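Local structure of lysosome-associated membrane glycoprotein 1 (Mus musculus, 5GV0) at residues C53-K61 / L69-A77. The protein is a heavily glycosylated protein of the lysosomal membrane that assembles with other LAMP molecules, probably through its luminal domains. Sequence-based numbering, arbitrary orientation.
Sequences CGINLVTLK and LELQFGMNA. With NAG (2-acetamido-2-deoxy-beta-D-glucopyranose), chain G; NAG (2-acetamido-2-deoxy-beta-D-glucopyranose), chain F; NAG (2-acetamido-2-deoxy-beta-D-glucopyranose), chain E; SO4 (sulfate ion), chain C.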
ATOM      1  N   CYS A  53      -4.103 -14.278   0.616  1.00 12.36           N
ATOM      2  CA  CYS A  53      -4.156 -14.568  -0.808  1.00 11.12           C
ATOM      3  C   CYS A  53      -5.554 -14.952  -1.270  1.00 12.48           C
ATOM      4  O   CYS A  53      -6.366 -15.421  -0.485  1.00 16.72           O
ATOM      5  CB  CYS A  53      -3.186 -15.708  -1.147  1.00 12.39           C
ATOM      6  SG  CYS A  53      -1.455 -15.359  -0.764  1.00 14.21           S
ATOM      7  N   GLY A  54      -5.809 -14.777  -2.561  1.00 13.22           N
ATOM      8  CA  GLY A  54      -7.052 -15.197  -3.191  1.00 14.84           C
ATOM      9  C   GLY A  54      -6.940 -14.970  -4.682  1.00 17.11           C
ATOM     10  O   GLY A  54      -5.934 -14.435  -5.152  1.00 17.78           O
ATOM     11  N   ILE A  55      -7.958 -15.364  -5.442  1.00 18.41           N
ATOM     12  CA  ILE A  55      -7.925 -15.109  -6.878  1.00 17.99           C
ATOM     13  C   ILE A  55      -8.612 -13.794  -7.253  1.00 13.53           C
ATOM     14  O   ILE A  55      -8.512 -13.359  -8.396  1.00 19.93           O
ATOM     15  CB  ILE A  55      -8.563 -16.259  -7.677  1.00 18.91           C
ATOM     16  CG1 ILE A  55      -9.998 -16.505  -7.216  1.00 23.75           C
ATOM     17  CG2 ILE A  55      -7.728 -17.526  -7.549  1.00 26.08           C
ATOM     18  CD1 ILE A  55     -10.684 -17.629  -7.961  1.00 41.08           C
ATOM     19  N   ASN A  56      -9.292 -13.157  -6.301  1.00 13.95           N
ATOM     20  CA  ASN A  56      -9.901 -11.844  -6.551  1.00 14.87           C
ATOM     21  C   ASN A  56      -9.310 -10.751  -5.672  1.00 15.74           C
ATOM     22  O   ASN A  56      -9.299  -9.573  -6.051  1.00 15.15           O
ATOM     23  CB  ASN A  56     -11.418 -11.886  -6.334  1.00 14.31           C
ATOM     24  CG  ASN A  56     -12.116 -12.845  -7.273  1.00 19.17           C
ATOM     25  OD1 ASN A  56     -12.093 -12.664  -8.489  1.00 19.88           O
ATOM     26  ND2 ASN A  56     -12.742 -13.871  -6.711  1.00 21.17           N
ATOM     27  N   LEU A  57      -8.820 -11.151  -4.503  1.00 11.91           N
ATOM     28  CA  LEU A  57      -8.334 -10.209  -3.507  1.00 11.19           C
ATOM     29  C   LEU A  57      -7.054 -10.685  -2.853  1.00 10.43           C
ATOM     30  O   LEU A  57      -6.991 -11.798  -2.327  1.00 12.07           O
ATOM     31  CB  LEU A  57      -9.396  -9.979  -2.431  1.00 12.44           C
ATOM     32  CG  LEU A  57      -8.970  -9.164  -1.209  1.00 13.36           C
ATOM     33  CD1 LEU A  57      -8.757  -7.706  -1.586  1.00 15.32           C
ATOM     34  CD2 LEU A  57      -9.998  -9.282  -0.092  1.00 17.78           C
ATOM     35  N   VAL A  58      -6.043  -9.823  -2.864  1.00  9.11           N
ATOM     36  CA  VAL A  58      -4.783 -10.072  -2.168  1.00  8.76           C
ATOM     37  C   VAL A  58      -4.549  -8.923  -1.203  1.00  9.77           C
ATOM     38  O   VAL A  58      -4.716  -7.761  -1.584  1.00 10.99           O
ATOM     39  CB  VAL A  58      -3.605 -10.192  -3.164  1.00  9.91           C
ATOM     40  CG1 VAL A  58      -2.267 -10.079  -2.454  1.00 11.26           C
ATOM     41  CG2 VAL A  58      -3.693 -11.499  -3.927  1.00 11.56           C
ATOM     42  N   THR A  59      -4.182  -9.217   0.040  1.00  9.45           N
ATOM     43  CA  THR A  59      -3.991  -8.137   1.008  1.00 10.32           C
ATOM     44  C   THR A  59      -2.618  -8.156   1.638  1.00 10.96           C
ATOM     45  O   THR A  59      -1.967  -9.205   1.743  1.00 11.90           O
ATOM     46  CB  THR A  59      -5.028  -8.182   2.148  1.00 12.36           C
ATOM     47  OG1 THR A  59      -4.782  -9.326   2.979  1.00 13.20           O
ATOM     48  CG2 THR A  59      -6.449  -8.222   1.606  1.00 14.14           C
ATOM     49  N   LEU A  60      -2.188  -6.971   2.056  1.00 10.57           N
ATOM     50  CA  LEU A  60      -0.977  -6.791   2.848  1.00  8.71           C
ATOM     51  C   LEU A  60      -1.291  -5.834   3.984  1.00 11.54           C
ATOM     52  O   LEU A  60      -1.764  -4.722   3.736  1.00 12.42           O
ATOM     53  CB  LEU A  60       0.160  -6.245   1.988  1.00 10.38           C
ATOM     54  CG  LEU A  60       1.466  -5.953   2.736  1.00 11.65           C
ATOM     55  CD1 LEU A  60       2.147  -7.245   3.175  1.00 12.19           C
ATOM     56  CD2 LEU A  60       2.393  -5.117   1.874  1.00 16.46           C
ATOM     57  N   LYS A  61      -1.044  -6.259   5.220  1.00 11.29           N
ATOM     58  CA  LYS A  61      -1.277  -5.408   6.379  1.00 10.34           C
ATOM     59  C   LYS A  61       0.029  -5.122   7.104  1.00 12.45           C
ATOM     60  O   LYS A  61       0.778  -6.035   7.440  1.00 13.71           O
ATOM     61  CB  LYS A  61      -2.280  -6.044   7.337  1.00 10.19           C
ATOM     62  CG  LYS A  61      -2.664  -5.144   8.499  1.00 16.06           C
ATOM     63  CD  LYS A  61      -3.606  -5.835   9.465  1.00 19.08           C
ATOM     64  CE  LYS A  61      -4.967  -6.104   8.850  1.00 24.34           C
ATOM     65  NZ  LYS A  61      -5.924  -6.581   9.892  1.00 27.32           N
ATOM     66  N   LEU A  69      -2.236  -0.382   8.630  1.00 10.80           N
ATOM     67  CA  LEU A  69      -2.477  -0.053   7.231  1.00 10.54           C
ATOM     68  C   LEU A  69      -2.666  -1.318   6.427  1.00 11.17           C
ATOM     69  O   LEU A  69      -1.791  -2.183   6.443  1.00 10.66           O
ATOM     70  CB  LEU A  69      -1.305   0.740   6.655  1.00 10.27           C
ATOM     71  CG  LEU A  69      -1.348   0.958   5.135  1.00 11.37           C
ATOM     72  CD1 LEU A  69      -2.449   1.940   4.757  1.00 12.79           C
ATOM     73  CD2 LEU A  69       0.008   1.446   4.618  1.00 16.15           C
ATOM     74  N   GLU A  70      -3.781  -1.427   5.707  1.00  9.10           N
ATOM     75  CA  GLU A  70      -3.975  -2.580   4.828  1.00 10.20           C
ATOM     76  C   GLU A  70      -4.111  -2.129   3.390  1.00 10.42           C
ATOM     77  O   GLU A  70      -4.902  -1.235   3.064  1.00 11.15           O
ATOM     78  CB  GLU A  70      -5.194  -3.411   5.224  1.00 10.53           C
ATOM     79  CG  GLU A  70      -5.337  -4.684   4.362  1.00 12.25           C
ATOM     80  CD  GLU A  70      -6.468  -5.575   4.822  1.00 15.83           C
ATOM     81  OE1 GLU A  70      -7.636  -5.195   4.618  1.00 18.79           O
ATOM     82  OE2 GLU A  70      -6.186  -6.653   5.391  1.00 18.96           O
ATOM     83  N   LEU A  71      -3.319  -2.754   2.534  1.00  9.71           N
ATOM     84  CA  LEU A  71      -3.395  -2.549   1.098  1.00  8.48           C
ATOM     85  C   LEU A  71      -4.156  -3.712   0.506  1.00 10.52           C
ATOM     86  O   LEU A  71      -3.901  -4.875   0.847  1.00 11.98           O
ATOM     87  CB  LEU A  71      -2.006  -2.463   0.480  1.00 10.85           C
ATOM     88  CG  LEU A  71      -1.055  -1.453   1.101  1.00 13.24           C
ATOM     89  CD1 LEU A  71       0.270  -1.477   0.360  1.00 17.17           C
ATOM     90  CD2 LEU A  71      -1.675  -0.067   1.078  1.00 14.35           C
ATOM     91  N   GLN A  72      -5.099  -3.410  -0.375  1.00  9.64           N
ATOM     92  CA  GLN A  72      -5.871  -4.446  -1.041  1.00 11.57           C
ATOM     93  C   GLN A  72      -5.607  -4.379  -2.529  1.00 10.34           C
ATOM     94  O   GLN A  72      -5.705  -3.317  -3.135  1.00 10.92           O
ATOM     95  CB  GLN A  72      -7.364  -4.286  -0.742  1.00 10.95           C
ATOM     96  CG  GLN A  72      -7.672  -4.263   0.740  1.00 14.91           C
ATOM     97  CD  GLN A  72      -9.108  -4.623   1.063  1.00 22.20           C
ATOM     98  OE1 GLN A  72      -9.984  -4.576   0.202  1.00 24.33           O
ATOM     99  NE2 GLN A  72      -9.354  -4.991   2.314  1.00 24.81           N
ATOM    100  N   PHE A  73      -5.240  -5.516  -3.104  1.00 10.33           N
ATOM    101  CA  PHE A  73      -4.964  -5.609  -4.527  1.00  9.95           C
ATOM    102  C   PHE A  73      -6.069  -6.406  -5.201  1.00 10.75           C
ATOM    103  O   PHE A  73      -6.572  -7.387  -4.649  1.00 11.60           O
ATOM    104  CB  PHE A  73      -3.603  -6.267  -4.779  1.00 10.07           C
ATOM    105  CG  PHE A  73      -2.448  -5.447  -4.296  1.00 10.33           C
ATOM    106  CD1 PHE A  73      -2.046  -5.505  -2.969  1.00 10.89           C
ATOM    107  CD2 PHE A  73      -1.783  -4.598  -5.159  1.00 10.81           C
ATOM    108  CE1 PHE A  73      -0.985  -4.726  -2.515  1.00 12.39           C
ATOM    109  CE2 PHE A  73      -0.726  -3.820  -4.713  1.00 11.96           C
ATOM    110  CZ  PHE A  73      -0.328  -3.884  -3.395  1.00 10.72           C
ATOM    111  N   GLY A  74      -6.447  -5.967  -6.393  1.00  9.69           N
ATOM    112  CA  GLY A  74      -7.450  -6.653  -7.172  1.00 10.79           C
ATOM    113  C   GLY A  74      -6.920  -6.969  -8.544  1.00 13.20           C
ATOM    114  O   GLY A  74      -5.848  -6.519  -8.944  1.00 11.92           O
ATOM    115  N   MET A  75      -7.677  -7.762  -9.280  1.00 19.64           N
ATOM    116  CA  MET A  75      -7.327  -7.993 -10.659  1.00 23.80           C
ATOM    117  C   MET A  75      -8.540  -8.387 -11.453  1.00 29.86           C
ATOM    118  O   MET A  75      -9.531  -8.885 -10.921  1.00 29.89           O
ATOM    119  CB  MET A  75      -6.244  -9.059 -10.783  1.00 21.83           C
ATOM    120  CG  MET A  75      -6.627 -10.417 -10.293  1.00 27.82           C
ATOM    121  SD  MET A  75      -5.679 -11.584 -11.263  1.00 27.94           S
ATOM    122  CE  MET A  75      -6.692 -11.697 -12.730  1.00 22.59           C
ATOM    123  N   ASN A  76      -8.434  -8.141 -12.746  1.00 22.13           N
ATOM    124  CA  ASN A  76      -9.510  -8.345 -13.682  1.00 17.85           C
ATOM    125  C   ASN A  76      -9.058  -9.458 -14.607  1.00 24.30           C
ATOM    126  O   ASN A  76      -8.141  -9.274 -15.408  1.00 28.18           O
ATOM    127  CB  ASN A  76      -9.780  -7.027 -14.395  1.00 21.41           C
ATOM    128  CG  ASN A  76     -10.876  -7.113 -15.416  1.00 22.54           C
ATOM    129  OD1 ASN A  76     -11.538  -8.139 -15.576  1.00 32.69           O
ATOM    130  ND2 ASN A  76     -11.075  -6.012 -16.123  1.00 31.63           N
ATOM    131  N   ALA A  77      -9.668 -10.629 -14.452  1.00 26.52           N
ATOM    132  CA  ALA A  77      -9.257 -11.811 -15.196  1.00 30.73           C
ATOM    133  C   ALA A  77      -9.354 -11.581 -16.698  1.00 28.71           C
ATOM    134  O   ALA A  77      -8.553 -12.111 -17.463  1.00 23.15           O
ATOM    135  CB  ALA A  77     -10.096 -13.012 -14.786  1.00 38.62           C
TER
HETATM  136  C1  NAG G 406     -12.075  -5.926 -17.144  1.00 43.50           C
HETATM  137  C2  NAG G 406     -12.691  -4.544 -17.214  1.00 43.74           C
HETATM  138  C3  NAG G 406     -13.800  -4.536 -18.252  1.00 45.80           C
HETATM  139  C4  NAG G 406     -13.245  -4.985 -19.598  1.00 49.95           C
HETATM  140  C5  NAG G 406     -12.488  -6.311 -19.476  1.00 39.43           C
HETATM  141  C6  NAG G 406     -11.708  -6.640 -20.726  1.00 39.99           C
HETATM  142  C7  NAG G 406     -12.744  -3.002 -15.313  1.00 62.15           C
HETATM  143  C8  NAG G 406     -13.353  -2.692 -13.980  1.00 62.60           C
HETATM  144  N2  NAG G 406     -13.185  -4.109 -15.918  1.00 55.50           N
HETATM  145  O3  NAG G 406     -14.351  -3.229 -18.357  1.00 53.83           O
HETATM  146  O4  NAG G 406     -14.308  -5.141 -20.532  1.00 40.22           O
HETATM  147  O5  NAG G 406     -11.525  -6.263 -18.409  1.00 34.40           O
HETATM  148  O6  NAG G 406     -10.756  -5.623 -21.005  1.00 40.38           O
HETATM  149  O7  NAG G 406     -11.890  -2.280 -15.822  1.00 65.44           O
HETATM  150  C1  NAG F 405      -5.708 -21.585  -5.523  1.00 27.69           C
HETATM  151  C2  NAG F 405      -6.704 -20.495  -5.104  1.00 26.83           C
HETATM  152  C3  NAG F 405      -8.144 -20.996  -5.245  1.00 29.66           C
HETATM  153  C4  NAG F 405      -8.378 -21.584  -6.630  1.00 35.42           C
HETATM  154  C5  NAG F 405      -7.329 -22.652  -6.914  1.00 31.22           C
HETATM  155  C6  NAG F 405      -7.453 -23.263  -8.291  1.00 38.45           C
HETATM  156  C7  NAG F 405      -5.742 -18.974  -3.429  1.00 21.83           C
HETATM  157  C8  NAG F 405      -5.550 -18.705  -1.968  1.00 18.96           C
HETATM  158  N2  NAG F 405      -6.440 -20.074  -3.737  1.00 23.43           N
HETATM  159  O3  NAG F 405      -9.046 -19.916  -5.024  1.00 28.39           O
HETATM  160  O4  NAG F 405      -9.675 -22.165  -6.709  1.00 34.24           O
HETATM  161  O5  NAG F 405      -6.027 -22.054  -6.837  1.00 34.01           O
HETATM  162  O6  NAG F 405      -6.939 -22.396  -9.293  1.00 42.42           O
HETATM  163  O7  NAG F 405      -5.292 -18.229  -4.291  1.00 22.99           O
HETATM  164  C1  NAG E 404      -9.613  -1.714  11.978  1.00 18.85           C
HETATM  165  C2  NAG E 404      -9.138  -2.962  11.235  1.00 19.74           C
HETATM  166  C3  NAG E 404     -10.317  -3.891  10.951  1.00 24.39           C
HETATM  167  C4  NAG E 404     -11.088  -4.181  12.232  1.00 37.13           C
HETATM  168  C5  NAG E 404     -11.478  -2.873  12.912  1.00 26.92           C
HETATM  169  C6  NAG E 404     -12.159  -3.081  14.244  1.00 35.64           C
HETATM  170  C7  NAG E 404      -7.181  -2.865   9.748  1.00 23.98           C
HETATM  171  C8  NAG E 404      -6.657  -2.393   8.427  1.00 23.44           C
HETATM  172  N2  NAG E 404      -8.467  -2.595   9.998  1.00 19.87           N
HETATM  173  O3  NAG E 404      -9.824  -5.109  10.408  1.00 26.66           O
HETATM  174  O4  NAG E 404     -12.267  -4.920  11.933  1.00 37.28           O
HETATM  175  O5  NAG E 404     -10.299  -2.097  13.163  1.00 24.46           O
HETATM  176  O6  NAG E 404     -11.247  -3.563  15.223  1.00 47.24           O
HETATM  177  O7  NAG E 404      -6.476  -3.470  10.550  1.00 27.32           O
HETATM  178  S   SO4 C 402     -10.968 -14.619  -3.328  1.00 20.43           S
HETATM  179  O1  SO4 C 402     -10.565 -15.865  -3.973  1.00 23.26           O
HETATM  180  O2  SO4 C 402     -12.262 -14.201  -3.862  1.00 24.99           O
HETATM  181  O3  SO4 C 402     -11.090 -14.821  -1.888  1.00 22.26           O
HETATM  182  O4  SO4 C 402      -9.964 -13.594  -3.615  1.00 17.74           O
HETATM  183  O   HOH W   1     -10.326  -8.556  -8.298  1.00 19.65           O
HETATM  184  O   HOH W   2     -11.075 -10.576  -9.991  1.00 26.42           O
HETATM  185  O   HOH W   3      -4.061  -8.275   5.354  1.00 16.33           O
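Val58 and Leu60 pair with Phe73 and Leu71 in an antiparallel beta hairpin of the LAMP luminal domain, the N-to-C directions of the strands 163° apart and their axes 4.6 Å apart at closest. Each pair closes with two backbone bonds; Phe73 N reaches Val58 O at 2.8 Å and Leu71 N reaches Leu60 O at 2.8 Å, both nearly straight. Past the Val58-Phe73 pair a water accepts from Met75 N and donates to Asn56 O, linking the two segments there.

Apolar side chains suit the face carrying Val58, Leu60, Leu71 and Phe73, which is buried against strand 14-30: Val58 and Leu60 pack on Leu17 of that strand, while Leu71 touches Leu84 of the adjoining strand 81-92. The Phe73 ring turns its edge to Val58 O, which lies near the ring plane.

The opposite face is largely polar, carrying Thr59, Lys61, Glu70 and Gln72, with Leu57 toward one end. Glu70, with CG anti to its own nitrogen (chi1 -176°), extends across Thr59, where OE2 comes 3.8 Å from Thr59 CB. Its OE1 accepts Gln72 NE2 at 2.9 Å from above the carboxylate plane and forms a salt bridge with Arg88, so both partners help fix the carboxylate. Gln72 also lays CB against Leu57 CD1. Lys61 NZ stays 4.5 Å from Glu70 OE2, beyond a salt bridge, and bonds weakly to a glycan acetamide oxygen. Thr59 OG1, hydrogen-bonded to Ser52, shares a water with Glu70 OE2, 2.7 Å from that oxygen.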